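Local coordinates for teichoic acid D-alanine hydrolase (Staphylococcus aureus, PDB 5ZH8), which removes D-alanyl groups from wall teichoic acid and lipoteichoic acid as an esterase, affecting methicillin resistance, autolysis and cell wall structure, at residues 134-139 with 237-242; 230-235 with 248-253; 127-132 with 285-290; 314-319 with 331-336. All coordinates share one frame; numbering follows the deposited sequence.

Contact 1. Residues 134-139 with 237-242; sequences GLLLKQ and TKIGDP
K238 O, late in helix 231-240, is gripped by one hydrogen bond from the facing segment, donated by the side-chain amide of Q139. The Q139 NE2 to K238 O distance is 2.9 Å and the N-H...O angle 152°. The carbonyl lies close to the amide plane of Q139, while NE2 sits well above the carbonyl plane of K238 instead of on a lone pair. Q139 gets there with CG anti to its carbonyl carbon (chi1 -79°) and an extended chain beyond it (chi2 172°). The same amide lies beside the aliphatic stem of K238, the two chains running antiparallel alongside each other, so that Q139 OE1 is 3.4 Å from K238 CD. The ammonium of K238 leads away from this contact into a salt bridge with E143, just beyond the end of the 134-139 segment. Both helices belong to the helical part of the penicillin-binding-protein and serine beta-lactamase fold, and here the middle of helix 129-142 faces the later part of helix 231-240, with its wider pi-type turn. Next to the amide, on the side of L135 and L136, the contact is apolar. I239 directs CD1 at the 129-142 helix, where it meets L136 CD2 at 3.7 Å and L135 CB at 3.8 Å. L136 comes to I239 at a slant, and its CD2 also rests 3.9 Å from K238 CB. L298 of helix 292-303 touches I239, and I223 of helix 213-227 touches L136.

Contact 2. Residues 230-235 with 248-253; sequences SYAENY and TAFYDE
This is an aromatic helix-on-sheet contact in the penicillin-binding-protein and beta-lactamase fold. The first turn of helix 231-240 packs on strand 248-250, an outer strand of a small three-stranded antiparallel sheet. Helix and strand run nearly antiparallel, at 166°, with axes 10.6 Å apart. F250 carries the contact: with CG anti to its carbonyl carbon, beside its own N, the ring projects at the helix among Y231, A232 and Y235. Its edge is turned to the face of Y235 in an offset edge-to-face pair, centroids 5.8 Å apart and planes at 89°. With Y231 it meets edge to edge, Y231 CD1 lying 3.7 Å from F250 CZ. Between the two tyrosines, A232 CB points at the strand and comes within 3.7 Å of F250 CE2. Y231 and Y235 both hold CG anti to the backbone N, which carries both rings to F250. The tip of Y235 reaches on to T248, whose methyl CG2 it touches through OH, while T248 OG1 is hydrogen-bonded to D294. Y231 OH is hydrogen-bonded to T133 and S132 of helix 129-142. S230 is the N-cap of the helix, its OG accepting from E233 N at 3.0 Å. Beyond F250 the chain makes a type I beta turn to E253, and the carboxylate of that residue folds back on the strand end: E253 OE2 accepts from F250 N at 2.8 Å and 164° through its anti lone pair, the one away from the other oxygen.

Contact 3. Residues 127-132 with 285-290; sequences SAQKFS and AGNLYM
The tight side of this contact is the amide of Q129; the looser side lies at S127 and K130, which form the S-x-x-K motif at the start of helix 129-142 in this penicillin-binding-protein and beta-lactamase fold. Q129 stretches out with CG anti to its N (chi1 -166°) and sets OE1 against the backbone ahead of strand 288-290. There N287 N donates at 2.9 Å with an angle of 163°, from above the carbonyl plane, and G286 N adds a weak, bent bond at 2.8 Å; G284 N gives a further weak one. L288 CB packs at 3.5 Å from Q129 NE2, its chain crossing the glutamine at about a right angle. On the loose side K130 NZ stays 3.7 Å from A285 O without bonding to it, and the partly exposed S127 directs its CB away from the 285-290 segment. These two groups pair with each other instead, K130 NZ to S127 OG at 2.8 Å. K130 also has a salt bridge to D213, and S127 OG a hydrogen bond to Y211, an arrangement consistent with the nucleophilic serine and its lysine in this family. Back at the glutamine, N287 keeps CG in the crowded position between N and carbonyl carbon; its ND2 is hydrogen-bonded to L279 O, which helps turn the amide so that OD1 accepts from Q129 NE2 at 3.1 Å, nearly along the C=O axis.

Contact 4. Residues 314-319 with 331-336; sequences NPLLHE and YGFYAK
Y331 opens the segment with CB directed toward helix 310-318, and L316 CD1 lies 3.5 Å from Y331 CD2; the two side chains cross at about a right angle. The tyrosine hydroxyl is hydrogen-bonded elsewhere, to E141 of helix 129-142. Two residues on, at the start of strand 333-335, F333 takes the crowded rotamer with CG between N and carbonyl carbon (chi1 77°), which raises its ring from the strand into the helix. Its tip, CZ, points at the backbone of the last helical turn, 3.2 Å from L316 O, and also meets L317 CD2 at 3.8 Å. The two leucines reach this ring by different routes: L316 has CG anti to N and brings CD1 to 4.1 Å from F333 CE1, whereas L317 leaves its backbone away from the strand and returns through CD2. A335, on the same face of the strand as F333, closes the contact with CB 3.5 Å from L317 O. This end of the helix crosses strand 333-335 at 91°, axes 8.2 Å apart, near one border of the eight-stranded antiparallel sheet of this beta-lactamase-type fold. The helix-end carbonyls facing F333 and A335 are satisfied from outside, L316 O by R330 and L317 O by N340, so between these two segments the contact is side-chain packing without hydrogen bonds, while R330 and N340 tie helix end to sheet.

How the contacts relate
Helix 129-142 ties the set together: its start serves contact 3, its middle contact 1, and both meet contact 4. Contacts 2 and 3 are closest, centres about 10 Å apart, and share the small sheet through A249 O and Y289 N, 2.7 Å apart. Contacts 1 and 2 use the later and the earlier part of helix 231-240, centres about 12 Å apart. Contact 4 joins from the other side, F131 CD1 lying 3.4 Å from F333 CD1, and its centre is about 24 Å from that of contact 2. Contact 3, with S127 and K130, probably marks the active site; contacts 1 and 4 lie about 13 and 17 Å from it, centre to centre.

Contact 1. Residues 134-139 with 237-242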
loop_
_atom_site.group_PDB
_atom_site.type_symbol
_atom_site.label_atom_id
_atom_site.label_comp_id
_atom_site.label_asym_id
_atom_site.label_seq_id
_atom_site.Cartn_x
_atom_site.Cartn_y
_atom_site.Cartn_z
ATOM N N GLY A 134 12.311 -7.301 20.866
ATOM C CA GLY A 134 12.232 -6.480 22.068
ATOM C C GLY A 134 12.126 -7.313 23.334
ATOM O O GLY A 134 12.744 -6.992 24.346
ATOM N N LEU A 135 11.343 -8.388 23.281
ATOM C CA LEU A 135 11.197 -9.288 24.426
ATOM C C LEU A 135 12.523 -9.949 24.780
ATOM O O LEU A 135 12.859 -10.075 25.958
ATOM C CB LEU A 135 10.139 -10.356 24.149
ATOM C CG LEU A 135 8.691 -9.859 24.210
ATOM C CD1 LEU A 135 7.753 -10.834 23.516
ATOM C CD2 LEU A 135 8.253 -9.629 25.651
ATOM N N LEU A 136 13.269 -10.360 23.752
ATOM C CA LEU A 136 14.590 -10.947 23.932
ATOM C C LEU A 136 15.554 -9.942 24.548
ATOM O O LEU A 136 16.355 -10.300 25.405
ATOM C CB LEU A 136 15.134 -11.452 22.590
ATOM C CG LEU A 136 14.444 -12.679 21.979
ATOM C CD1 LEU A 136 14.942 -12.916 20.562
ATOM C CD2 LEU A 136 14.654 -13.921 22.840
ATOM N N LEU A 137 15.469 -8.692 24.103
ATOM C CA LEU A 137 16.252 -7.588 24.682
ATOM C C LEU A 137 15.965 -7.422 26.165
ATOM O O LEU A 137 16.881 -7.410 26.980
ATOM C CB LEU A 137 15.948 -6.262 23.979
ATOM C CG LEU A 137 16.853 -5.845 22.815
ATOM C CD1 LEU A 137 16.382 -4.502 22.281
ATOM C CD2 LEU A 137 18.316 -5.773 23.214
ATOM N N LYS A 138 14.690 -7.288 26.506
ATOM C CA LYS A 138 14.289 -7.118 27.896
ATOM C C LYS A 138 14.762 -8.297 28.741
ATOM O O LYS A 138 15.274 -8.110 29.849
ATOM C CB LYS A 138 12.771 -6.938 28.016
ATOM C CG LYS A 138 12.273 -6.746 29.449
ATOM C CD LYS A 138 12.796 -5.471 30.114
ATOM C CE LYS A 138 12.021 -4.245 29.645
ATOM N NZ LYS A 138 12.790 -2.989 29.841
ATOM N N GLN A 139 14.600 -9.506 28.209
ATOM C CA GLN A 139 15.102 -10.699 28.878
ATOM C C GLN A 139 16.602 -10.590 29.172
ATOM O O GLN A 139 17.042 -10.867 30.287
ATOM C CB GLN A 139 14.829 -11.939 28.039
ATOM C CG GLN A 139 13.401 -12.449 28.133
ATOM C CD GLN A 139 13.124 -13.569 27.144
ATOM O OE1 GLN A 139 13.898 -13.789 26.210
ATOM N NE2 GLN A 139 12.015 -14.277 27.342
ATOM N N THR A 237 14.179 -20.915 22.500
ATOM C CA THR A 237 14.534 -21.279 23.869
ATOM C C THR A 237 13.931 -20.317 24.908
ATOM O O THR A 237 13.495 -20.750 25.977
ATOM C CB THR A 237 16.062 -21.336 24.055
ATOM O OG1 THR A 237 16.645 -20.122 23.574
ATOM C CG2 THR A 237 16.652 -22.486 23.291
ATOM N N LYS A 238 13.889 -19.026 24.579
ATOM C CA LYS A 238 13.457 -18.004 25.536
ATOM C C LYS A 238 12.005 -17.535 25.395
ATOM O O LYS A 238 11.475 -16.913 26.314
ATOM C CB LYS A 238 14.383 -16.786 25.474
ATOM C CG LYS A 238 15.848 -17.064 25.783
ATOM C CD LYS A 238 16.645 -15.770 25.686
ATOM C CE LYS A 238 18.095 -15.936 26.103
ATOM N NZ LYS A 238 18.228 -16.136 27.571
ATOM N N ILE A 239 11.362 -17.807 24.263
ATOM C CA ILE A 239 9.966 -17.365 24.045
ATOM C C ILE A 239 9.104 -18.452 23.410
ATOM O O ILE A 239 8.125 -18.895 24.006
ATOM C CB ILE A 239 9.893 -16.093 23.166
ATOM C CG1 ILE A 239 10.647 -14.931 23.823
ATOM C CG2 ILE A 239 8.439 -15.698 22.909
ATOM C CD1 ILE A 239 10.988 -13.803 22.870
ATOM N N GLY A 240 9.474 -18.875 22.200
ATOM C CA GLY A 240 8.678 -19.817 21.405
ATOM C C GLY A 240 8.212 -21.040 22.162
ATOM O O GLY A 240 7.014 -21.327 22.208
ATOM N N ASP A 241 9.163 -21.749 22.766
ATOM C CA ASP A 241 8.877 -22.997 23.479
ATOM C C ASP A 241 8.274 -22.787 24.868
ATOM O O ASP A 241 7.267 -23.417 25.190
ATOM C CB ASP A 241 10.130 -23.888 23.550
ATOM C CG ASP A 241 10.548 -24.419 22.189
ATOM O OD1 ASP A 241 9.782 -24.243 21.210
ATOM O OD2 ASP A 241 11.641 -25.014 22.101
ATOM N N PRO A 242 8.878 -21.915 25.701
ATOM C CA PRO A 242 8.258 -21.603 26.995
ATOM C C PRO A 242 6.780 -21.220 26.910
ATOM O O PRO A 242 5.996 -21.651 27.755
ATOM C CB PRO A 242 9.084 -20.423 27.504
ATOM C CG PRO A 242 10.436 -20.669 26.937
ATOM C CD PRO A 242 10.218 -21.306 25.591
#

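Contact 2. Residues 230-235 with 248-253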
loop_
_atom_site.group_PDB
_atom_site.type_symbol
_atom_site.label_atom_id
_atom_site.label_comp_id
_atom_site.label_asym_id
_atom_site.label_seq_id
_atom_site.Cartn_x
_atom_site.Cartn_y
_atom_site.Cartn_z
ATOM N N SER A 230 22.306 -18.172 17.836
ATOM C CA SER A 230 21.481 -17.621 16.771
ATOM C C SER A 230 20.214 -16.972 17.327
ATOM O O SER A 230 19.733 -17.342 18.399
ATOM C CB SER A 230 21.114 -18.710 15.765
ATOM O OG SER A 230 20.108 -19.571 16.277
ATOM N N TYR A 231 19.691 -15.999 16.588
ATOM C CA TYR A 231 18.435 -15.350 16.931
ATOM C C TYR A 231 17.322 -16.386 17.051
ATOM O O TYR A 231 16.547 -16.362 18.006
ATOM C CB TYR A 231 18.064 -14.306 15.868
ATOM C CG TYR A 231 16.773 -13.567 16.156
ATOM C CD1 TYR A 231 15.550 -14.076 15.734
ATOM C CD2 TYR A 231 16.773 -12.362 16.854
ATOM C CE1 TYR A 231 14.363 -13.407 15.991
ATOM C CE2 TYR A 231 15.596 -11.685 17.117
ATOM C CZ TYR A 231 14.389 -12.212 16.683
ATOM O OH TYR A 231 13.203 -11.553 16.945
ATOM N N ALA A 232 17.256 -17.293 16.079
ATOM C CA ALA A 232 16.247 -18.356 16.050
ATOM C C ALA A 232 16.270 -19.199 17.316
ATOM O O ALA A 232 15.226 -19.561 17.850
ATOM C CB ALA A 232 16.460 -19.250 14.826
ATOM N N GLU A 233 17.467 -19.515 17.784
ATOM C CA GLU A 233 17.628 -20.288 19.004
ATOM C C GLU A 233 17.192 -19.474 20.218
ATOM O O GLU A 233 16.474 -19.981 21.079
ATOM C CB GLU A 233 19.081 -20.727 19.162
ATOM C CG GLU A 233 19.308 -21.698 20.306
ATOM C CD GLU A 233 20.667 -22.358 20.261
ATOM O OE1 GLU A 233 21.450 -22.094 19.313
ATOM O OE2 GLU A 233 20.958 -23.136 21.191
ATOM N N ASN A 234 17.622 -18.217 20.283
ATOM C CA ASN A 234 17.230 -17.350 21.379
ATOM C C ASN A 234 15.714 -17.206 21.425
ATOM O O ASN A 234 15.121 -17.274 22.502
ATOM C CB ASN A 234 17.906 -15.977 21.276
ATOM C CG ASN A 234 19.356 -15.988 21.760
ATOM O OD1 ASN A 234 20.264 -15.557 21.051
ATOM N ND2 ASN A 234 19.573 -16.450 22.989
ATOM N N TYR A 235 15.083 -17.030 20.261
ATOM C CA TYR A 235 13.621 -16.932 20.205
ATOM C C TYR A 235 12.928 -18.200 20.706
ATOM O O TYR A 235 12.000 -18.122 21.507
ATOM C CB TYR A 235 13.104 -16.629 18.796
ATOM C CG TYR A 235 11.634 -16.979 18.674
ATOM C CD1 TYR A 235 10.644 -16.109 19.125
ATOM C CD2 TYR A 235 11.235 -18.213 18.159
ATOM C CE1 TYR A 235 9.307 -16.448 19.044
ATOM C CE2 TYR A 235 9.895 -18.556 18.080
ATOM C CZ TYR A 235 8.943 -17.671 18.524
ATOM O OH TYR A 235 7.623 -18.028 18.440
ATOM N N THR A 248 3.891 -20.988 15.044
ATOM C CA THR A 248 4.676 -19.809 14.735
ATOM C C THR A 248 6.028 -20.293 14.240
ATOM O O THR A 248 6.638 -21.176 14.855
ATOM C CB THR A 248 4.898 -18.964 15.997
ATOM O OG1 THR A 248 3.642 -18.458 16.464
ATOM C CG2 THR A 248 5.862 -17.808 15.729
ATOM N N ALA A 249 6.505 -19.729 13.137
ATOM C CA ALA A 249 7.714 -20.245 12.509
ATOM C C ALA A 249 8.456 -19.208 11.687
ATOM O O ALA A 249 7.879 -18.230 11.218
ATOM C CB ALA A 249 7.384 -21.459 11.649
ATOM N N PHE A 250 9.755 -19.434 11.540
ATOM C CA PHE A 250 10.579 -18.658 10.629
ATOM C C PHE A 250 10.281 -19.123 9.211
ATOM O O PHE A 250 9.916 -20.272 8.991
ATOM C CB PHE A 250 12.069 -18.815 10.964
ATOM C CG PHE A 250 12.485 -18.106 12.224
ATOM C CD1 PHE A 250 12.819 -16.762 12.197
ATOM C CD2 PHE A 250 12.534 -18.779 13.433
ATOM C CE1 PHE A 250 13.197 -16.097 13.350
ATOM C CE2 PHE A 250 12.913 -18.123 14.593
ATOM C CZ PHE A 250 13.244 -16.778 14.553
ATOM N N TYR A 251 10.442 -18.210 8.259
ATOM C CA TYR A 251 10.000 -18.396 6.870
ATOM C C TYR A 251 10.357 -19.733 6.197
ATOM O O TYR A 251 9.583 -20.229 5.377
ATOM C CB TYR A 251 10.525 -17.242 6.006
ATOM C CG TYR A 251 11.998 -17.339 5.665
ATOM C CD1 TYR A 251 12.976 -16.962 6.586
ATOM C CD2 TYR A 251 12.417 -17.810 4.424
ATOM C CE1 TYR A 251 14.326 -17.055 6.277
ATOM C CE2 TYR A 251 13.765 -17.903 4.102
ATOM C CZ TYR A 251 14.714 -17.526 5.034
ATOM O OH TYR A 251 16.053 -17.615 4.715
ATOM N N ASP A 252 11.515 -20.306 6.527
ATOM C CA ASP A 252 12.012 -21.476 5.803
ATOM C C ASP A 252 11.912 -22.800 6.568
ATOM O O ASP A 252 12.447 -23.815 6.120
ATOM C CB ASP A 252 13.462 -21.242 5.354
ATOM C CG ASP A 252 13.841 -22.064 4.121
ATOM O OD1 ASP A 252 12.962 -22.341 3.270
ATOM O OD2 ASP A 252 15.028 -22.444 4.004
ATOM N N GLU A 253 11.221 -22.810 7.703
ATOM C CA GLU A 253 11.043 -24.049 8.458
ATOM C C GLU A 253 10.125 -25.011 7.692
ATOM O O GLU A 253 9.046 -24.627 7.241
ATOM C CB GLU A 253 10.510 -23.758 9.865
ATOM C CG GLU A 253 11.450 -22.912 10.711
ATOM C CD GLU A 253 11.065 -22.881 12.183
ATOM O OE1 GLU A 253 11.082 -23.942 12.849
ATOM O OE2 GLU A 253 10.763 -21.785 12.690
#

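Contact 3. Residues 127-132 with 285-290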
loop_
_atom_site.group_PDB
_atom_site.type_symbol
_atom_site.label_atom_id
_atom_site.label_comp_id
_atom_site.label_asym_id
_atom_site.label_seq_id
_atom_site.Cartn_x
_atom_site.Cartn_y
_atom_site.Cartn_z
ATOM N N SER A 127 6.970 -6.268 10.500
ATOM C CA SER A 127 7.507 -5.430 11.568
ATOM C C SER A 127 7.030 -5.790 12.978
ATOM O O SER A 127 7.613 -5.334 13.965
ATOM C CB SER A 127 7.178 -3.974 11.295
ATOM O OG SER A 127 7.962 -3.143 12.113
ATOM N N ALA A 128 5.977 -6.600 13.085
ATOM C CA ALA A 128 5.539 -7.092 14.385
ATOM C C ALA A 128 6.543 -8.065 15.017
ATOM O O ALA A 128 6.472 -8.307 16.221
ATOM C CB ALA A 128 4.164 -7.730 14.287
ATOM N N GLN A 129 7.471 -8.615 14.229
ATOM C CA GLN A 129 8.560 -9.426 14.798
ATOM C C GLN A 129 9.480 -8.605 15.699
ATOM O O GLN A 129 10.133 -9.157 16.578
ATOM C CB GLN A 129 9.402 -10.122 13.721
ATOM C CG GLN A 129 10.291 -11.222 14.297
ATOM C CD GLN A 129 11.201 -11.865 13.278
ATOM O OE1 GLN A 129 11.513 -11.274 12.246
ATOM N NE2 GLN A 129 11.650 -13.083 13.570
ATOM N N LYS A 130 9.534 -7.296 15.489
ATOM C CA LYS A 130 10.290 -6.418 16.387
ATOM C C LYS A 130 9.901 -6.599 17.869
ATOM O O LYS A 130 10.729 -6.391 18.754
ATOM C CB LYS A 130 10.113 -4.957 15.979
ATOM C CG LYS A 130 10.754 -4.610 14.647
ATOM C CD LYS A 130 10.701 -3.119 14.384
ATOM C CE LYS A 130 11.396 -2.765 13.083
ATOM N NZ LYS A 130 10.763 -3.409 11.904
ATOM N N PHE A 131 8.649 -6.981 18.124
ATOM C CA PHE A 131 8.176 -7.291 19.474
ATOM C C PHE A 131 8.901 -8.507 20.049
ATOM O O PHE A 131 9.309 -8.502 21.202
ATOM C CB PHE A 131 6.652 -7.513 19.458
ATOM C CG PHE A 131 6.060 -7.879 20.798
ATOM C CD1 PHE A 131 6.365 -7.153 21.943
ATOM C CD2 PHE A 131 5.166 -8.942 20.906
ATOM C CE1 PHE A 131 5.811 -7.490 23.168
ATOM C CE2 PHE A 131 4.608 -9.287 22.126
ATOM C CZ PHE A 131 4.935 -8.560 23.260
ATOM N N SER A 132 9.056 -9.542 19.234
ATOM C CA SER A 132 9.844 -10.724 19.600
ATOM C C SER A 132 11.276 -10.323 19.995
ATOM O O SER A 132 11.778 -10.735 21.051
ATOM C CB SER A 132 9.848 -11.736 18.442
ATOM O OG SER A 132 10.925 -12.656 18.535
ATOM N N ALA A 285 13.421 -8.396 12.337
ATOM C CA ALA A 285 12.644 -7.243 11.843
ATOM C C ALA A 285 11.507 -7.620 10.883
ATOM O O ALA A 285 10.871 -6.736 10.302
ATOM C CB ALA A 285 13.576 -6.234 11.182
ATOM N N GLY A 286 11.260 -8.920 10.705
ATOM C CA GLY A 286 10.066 -9.381 9.996
ATOM C C GLY A 286 10.229 -10.527 9.013
ATOM O O GLY A 286 9.851 -10.396 7.848
ATOM N N ASN A 287 10.758 -11.656 9.485
ATOM C CA ASN A 287 10.776 -12.894 8.697
ATOM C C ASN A 287 10.092 -14.037 9.448
ATOM O O ASN A 287 10.385 -15.208 9.201
ATOM C CB ASN A 287 12.209 -13.277 8.300
ATOM C CG ASN A 287 13.054 -13.732 9.478
ATOM O OD1 ASN A 287 12.686 -13.546 10.640
ATOM N ND2 ASN A 287 14.198 -14.338 9.176
ATOM N N LEU A 288 9.170 -13.690 10.346
ATOM C CA LEU A 288 8.443 -14.677 11.140
ATOM C C LEU A 288 6.999 -14.792 10.670
ATOM O O LEU A 288 6.375 -13.792 10.323
ATOM C CB LEU A 288 8.456 -14.282 12.610
ATOM C CG LEU A 288 8.022 -15.350 13.610
ATOM C CD1 LEU A 288 9.135 -16.370 13.838
ATOM C CD2 LEU A 288 7.621 -14.672 14.909
ATOM N N TYR A 289 6.482 -16.022 10.678
ATOM C CA TYR A 289 5.098 -16.315 10.319
ATOM C C TYR A 289 4.339 -16.819 11.542
ATOM O O TYR A 289 4.827 -17.687 12.255
ATOM C CB TYR A 289 5.052 -17.373 9.215
ATOM C CG TYR A 289 5.450 -16.875 7.846
ATOM C CD1 TYR A 289 6.770 -16.562 7.548
ATOM C CD2 TYR A 289 4.500 -16.727 6.840
ATOM C CE1 TYR A 289 7.132 -16.113 6.285
ATOM C CE2 TYR A 289 4.847 -16.276 5.576
ATOM C CZ TYR A 289 6.160 -15.968 5.301
ATOM O OH TYR A 289 6.504 -15.514 4.050
ATOM N N MET A 290 3.146 -16.283 11.776
ATOM C CA MET A 290 2.334 -16.647 12.941
ATOM C C MET A 290 0.885 -16.854 12.548
ATOM O O MET A 290 0.358 -16.115 11.724
ATOM C CB MET A 290 2.324 -15.523 13.987
ATOM C CG MET A 290 3.613 -15.280 14.727
ATOM S SD MET A 290 3.359 -14.110 16.095
ATOM C CE MET A 290 2.977 -15.258 17.413
#

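Contact 4. Residues 314-319 with 331-336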
loop_
_atom_site.group_PDB
_atom_site.type_symbol
_atom_site.label_atom_id
_atom_site.label_comp_id
_atom_site.label_asym_id
_atom_site.label_seq_id
_atom_site.Cartn_x
_atom_site.Cartn_y
_atom_site.Cartn_z
ATOM N N ASN A 314 4.379 -4.641 33.754
ATOM C CA ASN A 314 3.392 -3.557 33.754
ATOM C C ASN A 314 3.893 -2.292 33.041
ATOM O O ASN A 314 3.221 -1.795 32.131
ATOM C CB ASN A 314 2.917 -3.225 35.168
ATOM C CG ASN A 314 2.136 -4.355 35.815
ATOM O OD1 ASN A 314 1.641 -5.264 35.141
ATOM N ND2 ASN A 314 2.039 -4.308 37.145
ATOM N N PRO A 315 5.077 -1.775 33.425
ATOM C CA PRO A 315 5.597 -0.603 32.713
ATOM C C PRO A 315 5.919 -0.890 31.249
ATOM O O PRO A 315 5.623 -0.064 30.381
ATOM C CB PRO A 315 6.885 -0.254 33.471
ATOM C CG PRO A 315 6.835 -1.024 34.742
ATOM C CD PRO A 315 5.987 -2.218 34.496
ATOM N N LEU A 316 6.512 -2.052 30.982
ATOM C CA LEU A 316 6.801 -2.463 29.617
ATOM C C LEU A 316 5.545 -2.367 28.758
ATOM O O LEU A 316 5.592 -1.838 27.654
ATOM C CB LEU A 316 7.355 -3.893 29.593
ATOM C CG LEU A 316 7.495 -4.588 28.234
ATOM C CD1 LEU A 316 8.401 -3.787 27.313
ATOM C CD2 LEU A 316 8.007 -6.011 28.459
ATOM N N LEU A 317 4.424 -2.855 29.285
ATOM C CA LEU A 317 3.153 -2.861 28.558
ATOM C C LEU A 317 2.349 -1.561 28.653
ATOM O O LEU A 317 1.550 -1.287 27.756
ATOM C CB LEU A 317 2.257 -4.016 29.035
ATOM C CG LEU A 317 2.758 -5.460 28.875
ATOM C CD1 LEU A 317 1.638 -6.430 29.227
ATOM C CD2 LEU A 317 3.287 -5.743 27.481
ATOM N N HIS A 318 2.504 -0.778 29.725
ATOM C CA HIS A 318 1.563 0.336 29.980
ATOM C C HIS A 318 2.137 1.728 30.268
ATOM O O HIS A 318 1.395 2.707 30.205
ATOM C CB HIS A 318 0.625 -0.052 31.117
ATOM C CG HIS A 318 -0.102 -1.337 30.882
ATOM N ND1 HIS A 318 -0.796 -1.593 29.723
ATOM C CD2 HIS A 318 -0.263 -2.428 31.666
ATOM C CE1 HIS A 318 -1.357 -2.785 29.803
ATOM N NE2 HIS A 318 -1.049 -3.314 30.971
ATOM N N GLU A 319 3.425 1.831 30.592
ATOM C CA GLU A 319 4.014 3.123 30.942
ATOM C C GLU A 319 4.438 3.846 29.681
ATOM O O GLU A 319 5.187 3.293 28.880
ATOM C CB GLU A 319 5.223 2.948 31.869
ATOM C CG GLU A 319 5.894 4.259 32.272
ATOM C CD GLU A 319 6.996 4.071 33.299
ATOM O OE1 GLU A 319 6.747 3.494 34.375
ATOM O OE2 GLU A 319 8.125 4.517 33.041
ATOM N N TYR A 331 10.148 -1.504 22.558
ATOM C CA TYR A 331 10.403 -2.939 22.399
ATOM C C TYR A 331 9.534 -3.592 21.321
ATOM O O TYR A 331 8.997 -4.680 21.516
ATOM C CB TYR A 331 10.250 -3.651 23.755
ATOM C CG TYR A 331 11.322 -3.250 24.736
ATOM C CD1 TYR A 331 12.587 -3.844 24.693
ATOM C CD2 TYR A 331 11.094 -2.258 25.696
ATOM C CE1 TYR A 331 13.582 -3.480 25.587
ATOM C CE2 TYR A 331 12.088 -1.886 26.590
ATOM C CZ TYR A 331 13.328 -2.499 26.528
ATOM O OH TYR A 331 14.320 -2.137 27.408
ATOM N N GLY A 332 9.396 -2.906 20.191
ATOM C CA GLY A 332 8.684 -3.446 19.036
ATOM C C GLY A 332 7.178 -3.260 18.982
ATOM O O GLY A 332 6.537 -3.814 18.098
ATOM N N PHE A 333 6.599 -2.491 19.901
ATOM C CA PHE A 333 5.138 -2.299 19.919
ATOM C C PHE A 333 4.722 -0.986 20.574
ATOM O O PHE A 333 5.538 -0.293 21.172
ATOM C CB PHE A 333 4.468 -3.476 20.625
ATOM C CG PHE A 333 4.583 -3.431 22.121
ATOM C CD1 PHE A 333 5.724 -3.917 22.767
ATOM C CD2 PHE A 333 3.558 -2.897 22.886
ATOM C CE1 PHE A 333 5.831 -3.866 24.144
ATOM C CE2 PHE A 333 3.663 -2.839 24.268
ATOM C CZ PHE A 333 4.799 -3.325 24.895
ATOM N N TYR A 334 3.441 -0.667 20.457
ATOM C CA TYR A 334 2.901 0.607 20.921
ATOM C C TYR A 334 2.019 0.454 22.153
ATOM O O TYR A 334 1.121 -0.373 22.173
ATOM C CB TYR A 334 2.062 1.233 19.811
ATOM C CG TYR A 334 2.849 1.643 18.593
ATOM C CD1 TYR A 334 3.409 2.906 18.511
ATOM C CD2 TYR A 334 3.022 0.772 17.515
ATOM C CE1 TYR A 334 4.130 3.297 17.397
ATOM C CE2 TYR A 334 3.743 1.157 16.395
ATOM C CZ TYR A 334 4.291 2.420 16.342
ATOM O OH TYR A 334 5.007 2.821 15.240
ATOM N N ALA A 335 2.289 1.264 23.170
ATOM C CA ALA A 335 1.356 1.473 24.270
ATOM C C ALA A 335 0.677 2.812 24.041
ATOM O O ALA A 335 1.326 3.853 24.108
ATOM C CB ALA A 335 2.086 1.469 25.599
ATOM N N LYS A 336 -0.622 2.779 23.754
ATOM C CA LYS A 336 -1.384 3.987 23.441
ATOM C C LYS A 336 -2.437 4.274 24.523
ATOM O O LYS A 336 -2.620 3.466 25.433
ATOM C CB LYS A 336 -2.032 3.846 22.065
ATOM C CG LYS A 336 -1.051 3.502 20.951
ATOM C CD LYS A 336 -1.753 3.396 19.607
ATOM C CE LYS A 336 -0.882 3.893 18.468
ATOM N NZ LYS A 336 -0.704 5.374 18.515
#